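Local coordinates for protein dihydropteroate synthase (Xanthomonas albilineans, PDB 6Q62) that probably catalyses the condensation of para-aminobenzoate with 6-hydroxymethyl-7,8-dihydropterin diphosphate to form 7,8-dihydropteroate, a magnesium-dependent step of folate biosynthesis, at residues L187-F193 / V217-L223; V142-M146 / F169-I174; V162-V166 / Q204-H208. All blocks are in the same frame, centred on the assembly; numbering follows the deposited sequence.

Contact 1: residues L187-F193 / V217-L223; sequences LLIDPGF and VPVLAGL. With 6GU (6-chloroguanine), chain E.
Strand 187-190 and the extended run 217-221 lie side by side in the same sense (segments 25° apart end to end); a single bridge, I189 with V219 (CA-CA 5.0 Å), closes the TIM barrel between its sixth and seventh strands. L187 O lies 3.4 Å from P218 CD, and L188 CA 3.4 Å from P218 O. I189 N donates to P218 O (3.0 Å) and I189 O accepts from L220 N (2.8 Å), straddling V219. The p rotamer of I189 brings its CG1 to 3.6 Å from V217 CG2 and 3.9 Å from V219 CG2. D190 (chi1 t) ends the strand at the 6-chloroguanine pocket, probably the site of the pterin substrate; the chain then turns through P191 and G192. D190 OD2 accepts from ligand N2 (2.8 Å), while D190 OD1 takes G192 N (2.8 Å) in an Asx turn and a water (2.6 Å) shared with F193 N and G222 N. L223 CD2 makes a CH-pi contact over the F193 ring, 4.0 Å from its centroid. Outside, L188 and D190 hydrogen-bond with strand 141-144 and V219 with L258; helix 162-179 covers L187, I189 and P191, and helix 199-207 covers F193 and L223.

Contact 2: residues V142-M146 / F169-I174; sequences VLMHM and FLVERI. With 6GU (6-chloroguanine), chain E.
A histidine and a phenylalanine meet in a T-shaped stack just past the end of a barrel strand: the edge of H145 points at the face of F169, ring centroids 4.9 Å apart and planes at 89°. The contact is the strand-to-helix packing of a beta-alpha unit in the TIM barrel, strand 142-144 inside and helix 169-174 outside. Their axes approach to 9.0 Å with N-to-C directions 142° apart, and the CA register pairs L143 with R173 (7.0 Å) and H145 with L170 (6.9 Å). L143 points at the helix with an m,t rotamer and lays CD1 3.7 Å from R173 O and 4.4 Å from I174 CG1. L170, also m,t, reaches the strand backbone, its CD2 3.4 Å from L143 O. F169 and H145 both adopt chi1 t, which brings H145 CD2 to 3.5 Å from F169 CG; H145 ND1 is hydrogen-bonded to K197, and R173 NE to the carbonyl of A124. The CA-CB bond of M144 points away from the helix, and its side chain lines the 6-chloroguanine pocket, as does V142. There M144 SD lies 3.6 Å from N1 of the ligand, and V142 CG1 lies 3.9 Å from its N2.

Contact 3: residues V162-V166 / Q204-H208; sequences VVAEV and QLLAH
L205 lays its isobutyl group across the first turn of helix 162-179, overlapping V162, V163 and V166. With chi1 m and chi2 t, its CD2 sits 4.0 Å from V163 CA, 4.2 Å from V163 CG2 and 3.9 Å from V166 CG2, while CD1 reaches V162 CG2 at 4.1 Å. The three valines at positions i, i+1 and i+4 form one patch on that turn, built on the helical bond from V166 N to V162 O (2.9 Å). The helices come close here, with V163 CA only 5.7 Å from L205 CA. V163, chi1 t, is the counterpart of L205: its CG2 fits against the last turn of helix 199-207, 3.8 Å from both Q204 O and H208 CB. V162, chi1 p, adds CG1 at 4.1 Å from Q204 CB. In that last turn Q204 O accepts from H208 N (2.9 Å) and from H208 ND1 (3.0 Å); H208, at phi/psi -98/17, is the first residue to leave the helical conformation. The contact is van der Waals packing, mostly between apolar side chains, in the outer helical layer of the TIM barrel, joining the start of one helix to the end of another. Toward the barrel, V166 touches H145 just past strand 141-144, and L205 touches F193 in the loop following strand 187-190. Q204, A207 and H208 also pack on V281 of the second subunit, just past its helix 265-279, and L206 on V278 at the C-terminal end of that helix.

In the fold
Strand 141-144, helix 162-179 and strand 187-190 follow one another as a beta-alpha-beta crossover: contact 2 packs its helix on its first strand, contact 1 joins its second strand to 217-223, and contact 3 joins its helix to helix 199-207. Contacts 1 and 2, centres about 9 Å apart, meet where the neighbouring strands pair, L188 O to L143 N (2.9 Å) and D190 O to H145 N (3.0 Å), probable hydrogen bonds; both line the 6-chloroguanine pocket. Contact 3 lies further out, its centre about 12 Å from that of contact 1 and about 13 Å from that of contact 2. F193 CE1 packs 3.6 Å from L205 CB, and V166 CG2 lies 3.6 Å from H145 ND1.

Contact 1: residues L187-F193 / V217-L223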
loop_
_atom_site.group_PDB
_atom_site.type_symbol
_atom_site.label_atom_id
_atom_site.label_comp_id
_atom_site.label_asym_id
_atom_site.label_seq_id
_atom_site.Cartn_x
_atom_site.Cartn_y
_atom_site.Cartn_z
ATOM N N LEU A 187 -28.529 -4.366 -1.619
ATOM C CA LEU A 187 -27.729 -4.313 -2.846
ATOM C C LEU A 187 -26.345 -3.751 -2.630
ATOM O O LEU A 187 -26.176 -2.810 -1.849
ATOM C CB LEU A 187 -28.428 -3.459 -3.918
ATOM C CG LEU A 187 -29.838 -3.879 -4.343
ATOM C CD1 LEU A 187 -30.385 -2.932 -5.398
ATOM C CD2 LEU A 187 -29.870 -5.308 -4.871
ATOM N N LEU A 188 -25.363 -4.265 -3.408
ATOM C CA LEU A 188 -24.002 -3.750 -3.488
ATOM C C LEU A 188 -23.729 -3.714 -4.976
ATOM O O LEU A 188 -24.336 -4.499 -5.722
ATOM C CB LEU A 188 -22.970 -4.674 -2.816
ATOM C CG LEU A 188 -23.115 -4.860 -1.292
ATOM C CD1 LEU A 188 -23.915 -6.092 -0.974
ATOM C CD2 LEU A 188 -21.748 -4.995 -0.655
ATOM N N ILE A 189 -22.847 -2.802 -5.418
ATOM C CA ILE A 189 -22.492 -2.751 -6.845
ATOM C C ILE A 189 -20.989 -2.868 -6.997
ATOM O O ILE A 189 -20.248 -2.604 -6.053
ATOM C CB ILE A 189 -23.070 -1.531 -7.582
ATOM C CG1 ILE A 189 -22.559 -0.188 -6.948
ATOM C CG2 ILE A 189 -24.601 -1.648 -7.661
ATOM C CD1 ILE A 189 -23.007 1.085 -7.697
ATOM N N ASP A 190 -20.539 -3.276 -8.182
ATOM C CA ASP A 190 -19.120 -3.483 -8.394
ATOM C C ASP A 190 -18.855 -3.187 -9.875
ATOM O O ASP A 190 -19.522 -3.782 -10.733
ATOM C CB ASP A 190 -18.830 -4.950 -8.059
ATOM C CG ASP A 190 -17.406 -5.412 -8.219
ATOM O OD1 ASP A 190 -16.652 -4.780 -8.990
ATOM O OD2 ASP A 190 -17.057 -6.423 -7.617
ATOM N N PRO A 191 -17.868 -2.326 -10.194
ATOM C CA PRO A 191 -17.576 -2.030 -11.621
ATOM C C PRO A 191 -16.961 -3.169 -12.401
ATOM O O PRO A 191 -16.774 -3.054 -13.621
ATOM C CB PRO A 191 -16.613 -0.839 -11.543
ATOM C CG PRO A 191 -15.925 -1.015 -10.243
ATOM C CD PRO A 191 -16.980 -1.544 -9.293
ATOM N N GLY A 192 -16.569 -4.226 -11.708
ATOM C CA GLY A 192 -16.004 -5.409 -12.350
ATOM C C GLY A 192 -14.654 -5.184 -12.973
ATOM O O GLY A 192 -14.491 -5.368 -14.188
ATOM N N PHE A 193 -13.677 -4.742 -12.156
ATOM C CA PHE A 193 -12.333 -4.522 -12.696
ATOM C C PHE A 193 -11.802 -5.792 -13.369
ATOM O O PHE A 193 -11.936 -6.890 -12.825
ATOM C CB PHE A 193 -11.376 -4.069 -11.582
ATOM C CG PHE A 193 -11.691 -2.696 -11.047
ATOM C CD1 PHE A 193 -11.367 -1.563 -11.772
ATOM C CD2 PHE A 193 -12.211 -2.531 -9.763
ATOM C CE1 PHE A 193 -11.636 -0.280 -11.265
ATOM C CE2 PHE A 193 -12.454 -1.246 -9.246
ATOM C CZ PHE A 193 -12.166 -0.130 -9.998
ATOM N N VAL A 217 -25.681 3.011 -2.943
ATOM C CA VAL A 217 -25.441 1.617 -2.579
ATOM C C VAL A 217 -23.937 1.383 -2.354
ATOM O O VAL A 217 -23.130 1.970 -3.070
ATOM C CB VAL A 217 -26.075 0.579 -3.572
ATOM C CG1 VAL A 217 -27.604 0.717 -3.644
ATOM C CG2 VAL A 217 -25.470 0.706 -4.954
ATOM N N PRO A 218 -23.553 0.550 -1.368
ATOM C CA PRO A 218 -22.112 0.267 -1.162
ATOM C C PRO A 218 -21.432 -0.286 -2.408
ATOM O O PRO A 218 -22.049 -1.045 -3.182
ATOM C CB PRO A 218 -22.095 -0.780 -0.055
ATOM C CG PRO A 218 -23.437 -0.706 0.581
ATOM C CD PRO A 218 -24.392 -0.238 -0.443
ATOM N N VAL A 219 -20.152 0.079 -2.587
ATOM C CA VAL A 219 -19.385 -0.315 -3.776
ATOM C C VAL A 219 -18.275 -1.280 -3.380
ATOM O O VAL A 219 -17.526 -1.033 -2.410
ATOM C CB VAL A 219 -18.831 0.949 -4.501
ATOM C CG1 VAL A 219 -17.862 0.609 -5.644
ATOM C CG2 VAL A 219 -19.948 1.871 -4.990
ATOM N N LEU A 220 -18.184 -2.390 -4.111
ATOM C CA LEU A 220 -17.148 -3.400 -3.926
ATOM C C LEU A 220 -16.133 -3.196 -5.050
ATOM O O LEU A 220 -16.530 -3.005 -6.201
ATOM C CB LEU A 220 -17.782 -4.800 -4.019
ATOM C CG LEU A 220 -16.885 -6.021 -3.769
ATOM C CD1 LEU A 220 -17.704 -7.200 -3.306
ATOM C CD2 LEU A 220 -16.022 -6.401 -4.952
ATOM N N ALA A 221 -14.835 -3.265 -4.730
ATOM C CA ALA A 221 -13.772 -3.147 -5.744
ATOM C C ALA A 221 -12.905 -4.372 -5.582
ATOM O O ALA A 221 -12.516 -4.697 -4.484
ATOM C CB ALA A 221 -12.920 -1.898 -5.499
ATOM N N GLY A 222 -12.604 -5.026 -6.680
ATOM C CA GLY A 222 -11.742 -6.198 -6.690
ATOM C C GLY A 222 -10.664 -6.042 -7.752
ATOM O O GLY A 222 -10.950 -6.225 -8.929
ATOM N N LEU A 223 -9.429 -5.692 -7.368
ATOM C CA LEU A 223 -8.356 -5.554 -8.365
ATOM C C LEU A 223 -7.245 -6.538 -8.033
ATOM O O LEU A 223 -6.181 -6.513 -8.660
ATOM C CB LEU A 223 -7.786 -4.111 -8.336
ATOM C CG LEU A 223 -8.738 -2.959 -8.667
ATOM C CD1 LEU A 223 -9.067 -2.151 -7.424
ATOM C CD2 LEU A 223 -8.117 -2.030 -9.657
HETATM CL CL6 6GU E . -13.653 -7.892 -9.289
HETATM N N1 6GU E . -15.757 -8.595 -8.178
HETATM C C2 6GU E . -16.666 -9.594 -7.831
HETATM N N2 6GU E . -17.783 -9.134 -7.286
HETATM N N3 6GU E . -16.495 -10.949 -8.033
HETATM C C4 6GU E . -15.316 -11.276 -8.667
HETATM C C5 6GU E . -14.354 -10.312 -9.073
HETATM C C6 6GU E . -14.670 -9.023 -8.783
HETATM N N7 6GU E . -13.292 -10.962 -9.697
HETATM C C8 6GU E . -13.651 -12.306 -9.652
HETATM N N9 6GU E . -14.846 -12.528 -9.041
HETATM O O HOH W 1 -14.063 -5.230 -9.286
#

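Contact 2: residues V142-M146 / F169-I174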
loop_
_atom_site.group_PDB
_atom_site.type_symbol
_atom_site.label_atom_id
_atom_site.label_comp_id
_atom_site.label_asym_id
_atom_site.label_seq_id
_atom_site.Cartn_x
_atom_site.Cartn_y
_atom_site.Cartn_z
ATOM N N VAL A 142 -24.269 -8.780 -4.599
ATOM C CA VAL A 142 -23.370 -7.904 -5.331
ATOM C C VAL A 142 -23.751 -7.968 -6.802
ATOM O O VAL A 142 -23.747 -9.050 -7.383
ATOM C CB VAL A 142 -21.879 -8.316 -5.170
ATOM C CG1 VAL A 142 -20.963 -7.359 -5.942
ATOM C CG2 VAL A 142 -21.459 -8.407 -3.699
ATOM N N LEU A 143 -23.994 -6.808 -7.416
ATOM C CA LEU A 143 -24.272 -6.688 -8.827
ATOM C C LEU A 143 -23.020 -6.160 -9.511
ATOM O O LEU A 143 -22.654 -5.001 -9.334
ATOM C CB LEU A 143 -25.463 -5.737 -9.055
ATOM C CG LEU A 143 -26.763 -6.031 -8.249
ATOM C CD1 LEU A 143 -27.789 -4.915 -8.468
ATOM C CD2 LEU A 143 -27.387 -7.398 -8.643
ATOM N N MET A 144 -22.357 -7.007 -10.267
ATOM C CA MET A 144 -21.107 -6.629 -10.912
ATOM C C MET A 144 -21.318 -6.318 -12.387
ATOM O O MET A 144 -22.248 -6.856 -13.005
ATOM C CB MET A 144 -20.100 -7.777 -10.735
ATOM C CG MET A 144 -18.635 -7.364 -10.972
ATOM S SD MET A 144 -17.546 -8.778 -11.269
ATOM C CE MET A 144 -17.900 -9.091 -13.004
ATOM N N HIS A 145 -20.449 -5.478 -12.962
ATOM C CA HIS A 145 -20.501 -5.202 -14.383
ATOM C C HIS A 145 -19.563 -6.127 -15.143
ATOM O O HIS A 145 -18.380 -6.235 -14.839
ATOM C CB HIS A 145 -20.131 -3.746 -14.720
ATOM C CG HIS A 145 -20.023 -3.504 -16.208
ATOM N ND1 HIS A 145 -18.832 -3.684 -16.892
ATOM C CD2 HIS A 145 -20.978 -3.143 -17.100
ATOM C CE1 HIS A 145 -19.091 -3.425 -18.169
ATOM N NE2 HIS A 145 -20.362 -3.082 -18.343
ATOM N N MET A 146 -20.095 -6.783 -16.164
ATOM C CA MET A 146 -19.280 -7.522 -17.116
ATOM C C MET A 146 -19.991 -7.434 -18.468
ATOM O O MET A 146 -21.210 -7.409 -18.482
ATOM C CB MET A 146 -18.835 -8.937 -16.673
ATOM C CG MET A 146 -19.868 -10.008 -16.839
ATOM S SD MET A 146 -19.240 -11.585 -16.259
ATOM C CE MET A 146 -18.142 -12.004 -17.557
ATOM N N PHE A 169 -25.095 0.709 -16.745
ATOM C CA PHE A 169 -25.403 -0.702 -16.515
ATOM C C PHE A 169 -25.816 -0.955 -15.054
ATOM O O PHE A 169 -26.786 -1.660 -14.806
ATOM C CB PHE A 169 -24.223 -1.585 -16.912
ATOM C CG PHE A 169 -24.417 -3.055 -16.611
ATOM C CD1 PHE A 169 -25.016 -3.898 -17.538
ATOM C CD2 PHE A 169 -23.992 -3.600 -15.398
ATOM C CE1 PHE A 169 -25.167 -5.275 -17.272
ATOM C CE2 PHE A 169 -24.125 -4.970 -15.142
ATOM C CZ PHE A 169 -24.721 -5.799 -16.079
ATOM N N LEU A 170 -25.057 -0.407 -14.089
ATOM C CA LEU A 170 -25.360 -0.624 -12.659
ATOM C C LEU A 170 -26.664 0.011 -12.221
ATOM O O LEU A 170 -27.373 -0.594 -11.420
ATOM C CB LEU A 170 -24.176 -0.195 -11.783
ATOM C CG LEU A 170 -22.927 -1.077 -12.046
ATOM C CD1 LEU A 170 -21.696 -0.496 -11.373
ATOM C CD2 LEU A 170 -23.170 -2.543 -11.627
ATOM N N VAL A 171 -27.026 1.198 -12.774
ATOM C CA VAL A 171 -28.320 1.833 -12.493
ATOM C C VAL A 171 -29.438 0.856 -12.978
ATOM O O VAL A 171 -30.360 0.549 -12.227
ATOM C CB VAL A 171 -28.407 3.214 -13.199
ATOM C CG1 VAL A 171 -29.846 3.716 -13.295
ATOM C CG2 VAL A 171 -27.539 4.241 -12.486
ATOM N N GLU A 172 -29.304 0.344 -14.218
ATOM C CA GLU A 172 -30.245 -0.637 -14.816
ATOM C C GLU A 172 -30.402 -1.899 -13.959
ATOM O O GLU A 172 -31.519 -2.350 -13.741
ATOM C CB GLU A 172 -29.782 -1.040 -16.212
ATOM C CG GLU A 172 -30.000 0.057 -17.235
ATOM C CD GLU A 172 -29.276 -0.086 -18.559
ATOM O OE1 GLU A 172 -28.553 -1.090 -18.757
ATOM O OE2 GLU A 172 -29.424 0.831 -19.399
ATOM N N ARG A 173 -29.288 -2.438 -13.432
ATOM C CA ARG A 173 -29.369 -3.652 -12.615
ATOM C C ARG A 173 -29.939 -3.384 -11.229
ATOM O O ARG A 173 -30.673 -4.228 -10.719
ATOM C CB ARG A 173 -28.018 -4.386 -12.544
ATOM C CG ARG A 173 -27.449 -4.789 -13.903
ATOM C CD ARG A 173 -28.459 -5.543 -14.793
ATOM N NE ARG A 173 -29.004 -6.740 -14.120
ATOM C CZ ARG A 173 -30.168 -7.299 -14.440
ATOM N NH1 ARG A 173 -30.585 -8.386 -13.804
ATOM N NH2 ARG A 173 -30.918 -6.780 -15.404
ATOM N N ILE A 174 -29.641 -2.208 -10.629
ATOM C CA ILE A 174 -30.236 -1.843 -9.326
ATOM C C ILE A 174 -31.771 -1.796 -9.533
ATOM O O ILE A 174 -32.516 -2.318 -8.713
ATOM C CB ILE A 174 -29.711 -0.449 -8.808
ATOM C CG1 ILE A 174 -28.216 -0.568 -8.350
ATOM C CG2 ILE A 174 -30.582 0.084 -7.622
ATOM C CD1 ILE A 174 -27.502 0.811 -8.247
HETATM CL CL6 6GU E . -13.653 -7.892 -9.289
HETATM N N1 6GU E . -15.757 -8.595 -8.178
HETATM C C2 6GU E . -16.666 -9.594 -7.831
HETATM N N2 6GU E . -17.783 -9.134 -7.286
HETATM N N3 6GU E . -16.495 -10.949 -8.033
HETATM C C4 6GU E . -15.316 -11.276 -8.667
HETATM C C5 6GU E . -14.354 -10.312 -9.073
HETATM C C6 6GU E . -14.670 -9.023 -8.783
HETATM N N7 6GU E . -13.292 -10.962 -9.697
HETATM C C8 6GU E . -13.651 -12.306 -9.652
HETATM N N9 6GU E . -14.846 -12.528 -9.041
#

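Contact 3: residues V162-V166 / Q204-H208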
loop_
_atom_site.group_PDB
_atom_site.type_symbol
_atom_site.label_atom_id
_atom_site.label_comp_id
_atom_site.label_asym_id
_atom_site.label_seq_id
_atom_site.Cartn_x
_atom_site.Cartn_y
_atom_site.Cartn_z
ATOM N N VAL A 162 -16.204 4.267 -20.835
ATOM C CA VAL A 162 -16.297 3.136 -19.892
ATOM C C VAL A 162 -16.977 3.517 -18.554
ATOM O O VAL A 162 -17.786 2.744 -18.061
ATOM C CB VAL A 162 -14.935 2.415 -19.671
ATOM C CG1 VAL A 162 -13.966 3.245 -18.812
ATOM C CG2 VAL A 162 -15.145 1.025 -19.064
ATOM N N VAL A 163 -16.679 4.696 -17.989
ATOM C CA VAL A 163 -17.256 5.125 -16.703
ATOM C C VAL A 163 -18.763 5.313 -16.823
ATOM O O VAL A 163 -19.525 4.860 -15.949
ATOM C CB VAL A 163 -16.550 6.414 -16.164
ATOM C CG1 VAL A 163 -17.285 7.005 -14.949
ATOM C CG2 VAL A 163 -15.105 6.120 -15.814
ATOM N N ALA A 164 -19.191 6.012 -17.892
ATOM C CA ALA A 164 -20.610 6.273 -18.099
ATOM C C ALA A 164 -21.363 4.968 -18.414
ATOM O O ALA A 164 -22.463 4.774 -17.907
ATOM C CB ALA A 164 -20.809 7.281 -19.217
ATOM N N GLU A 165 -20.757 4.076 -19.201
ATOM C CA GLU A 165 -21.351 2.787 -19.581
ATOM C C GLU A 165 -21.515 1.856 -18.375
ATOM O O GLU A 165 -22.586 1.267 -18.196
ATOM C CB GLU A 165 -20.564 2.138 -20.720
ATOM C CG GLU A 165 -20.885 2.806 -22.048
ATOM C CD GLU A 165 -20.008 2.448 -23.229
ATOM O OE1 GLU A 165 -19.922 1.246 -23.574
ATOM O OE2 GLU A 165 -19.430 3.378 -23.836
ATOM N N VAL A 166 -20.462 1.743 -17.536
ATOM C CA VAL A 166 -20.542 0.943 -16.307
ATOM C C VAL A 166 -21.590 1.524 -15.363
ATOM O O VAL A 166 -22.416 0.768 -14.864
ATOM C CB VAL A 166 -19.163 0.746 -15.617
ATOM C CG1 VAL A 166 -19.321 0.158 -14.213
ATOM C CG2 VAL A 166 -18.247 -0.140 -16.450
ATOM N N GLN A 204 -9.259 4.216 -15.405
ATOM C CA GLN A 204 -10.334 5.211 -15.511
ATOM C C GLN A 204 -11.422 4.947 -14.476
ATOM O O GLN A 204 -11.863 5.873 -13.796
ATOM C CB GLN A 204 -10.965 5.207 -16.911
ATOM C CG GLN A 204 -10.122 5.863 -18.011
ATOM C CD GLN A 204 -10.001 7.364 -17.874
ATOM O OE1 GLN A 204 -10.945 8.074 -17.498
ATOM N NE2 GLN A 204 -8.825 7.873 -18.188
ATOM N N LEU A 205 -11.866 3.690 -14.358
ATOM C CA LEU A 205 -12.923 3.339 -13.406
ATOM C C LEU A 205 -12.510 3.545 -11.976
ATOM O O LEU A 205 -13.351 3.920 -11.150
ATOM C CB LEU A 205 -13.377 1.882 -13.603
ATOM C CG LEU A 205 -14.235 1.615 -14.849
ATOM C CD1 LEU A 205 -14.232 0.150 -15.171
ATOM C CD2 LEU A 205 -15.675 2.126 -14.654
ATOM N N LEU A 206 -11.225 3.274 -11.662
ATOM C CA LEU A 206 -10.704 3.469 -10.307
ATOM C C LEU A 206 -10.572 4.959 -10.006
ATOM O O LEU A 206 -11.017 5.412 -8.958
ATOM C CB LEU A 206 -9.343 2.770 -10.137
ATOM C CG LEU A 206 -8.643 2.863 -8.767
ATOM C CD1 LEU A 206 -9.576 2.465 -7.637
ATOM C CD2 LEU A 206 -7.408 1.940 -8.752
ATOM N N ALA A 207 -10.043 5.728 -10.960
ATOM C CA ALA A 207 -9.895 7.171 -10.760
ATOM C C ALA A 207 -11.271 7.838 -10.574
ATOM O O ALA A 207 -11.400 8.721 -9.732
ATOM C CB ALA A 207 -9.163 7.784 -11.948
ATOM N N HIS A 208 -12.292 7.375 -11.316
ATOM C CA HIS A 208 -13.657 7.919 -11.267
ATOM C C HIS A 208 -14.616 7.134 -10.378
ATOM O O HIS A 208 -15.828 7.334 -10.453
ATOM C CB HIS A 208 -14.228 8.070 -12.677
ATOM C CG HIS A 208 -13.503 9.069 -13.510
ATOM N ND1 HIS A 208 -12.615 8.677 -14.469
ATOM C CD2 HIS A 208 -13.568 10.419 -13.496
ATOM C CE1 HIS A 208 -12.195 9.787 -15.049
ATOM N NE2 HIS A 208 -12.715 10.860 -14.474
#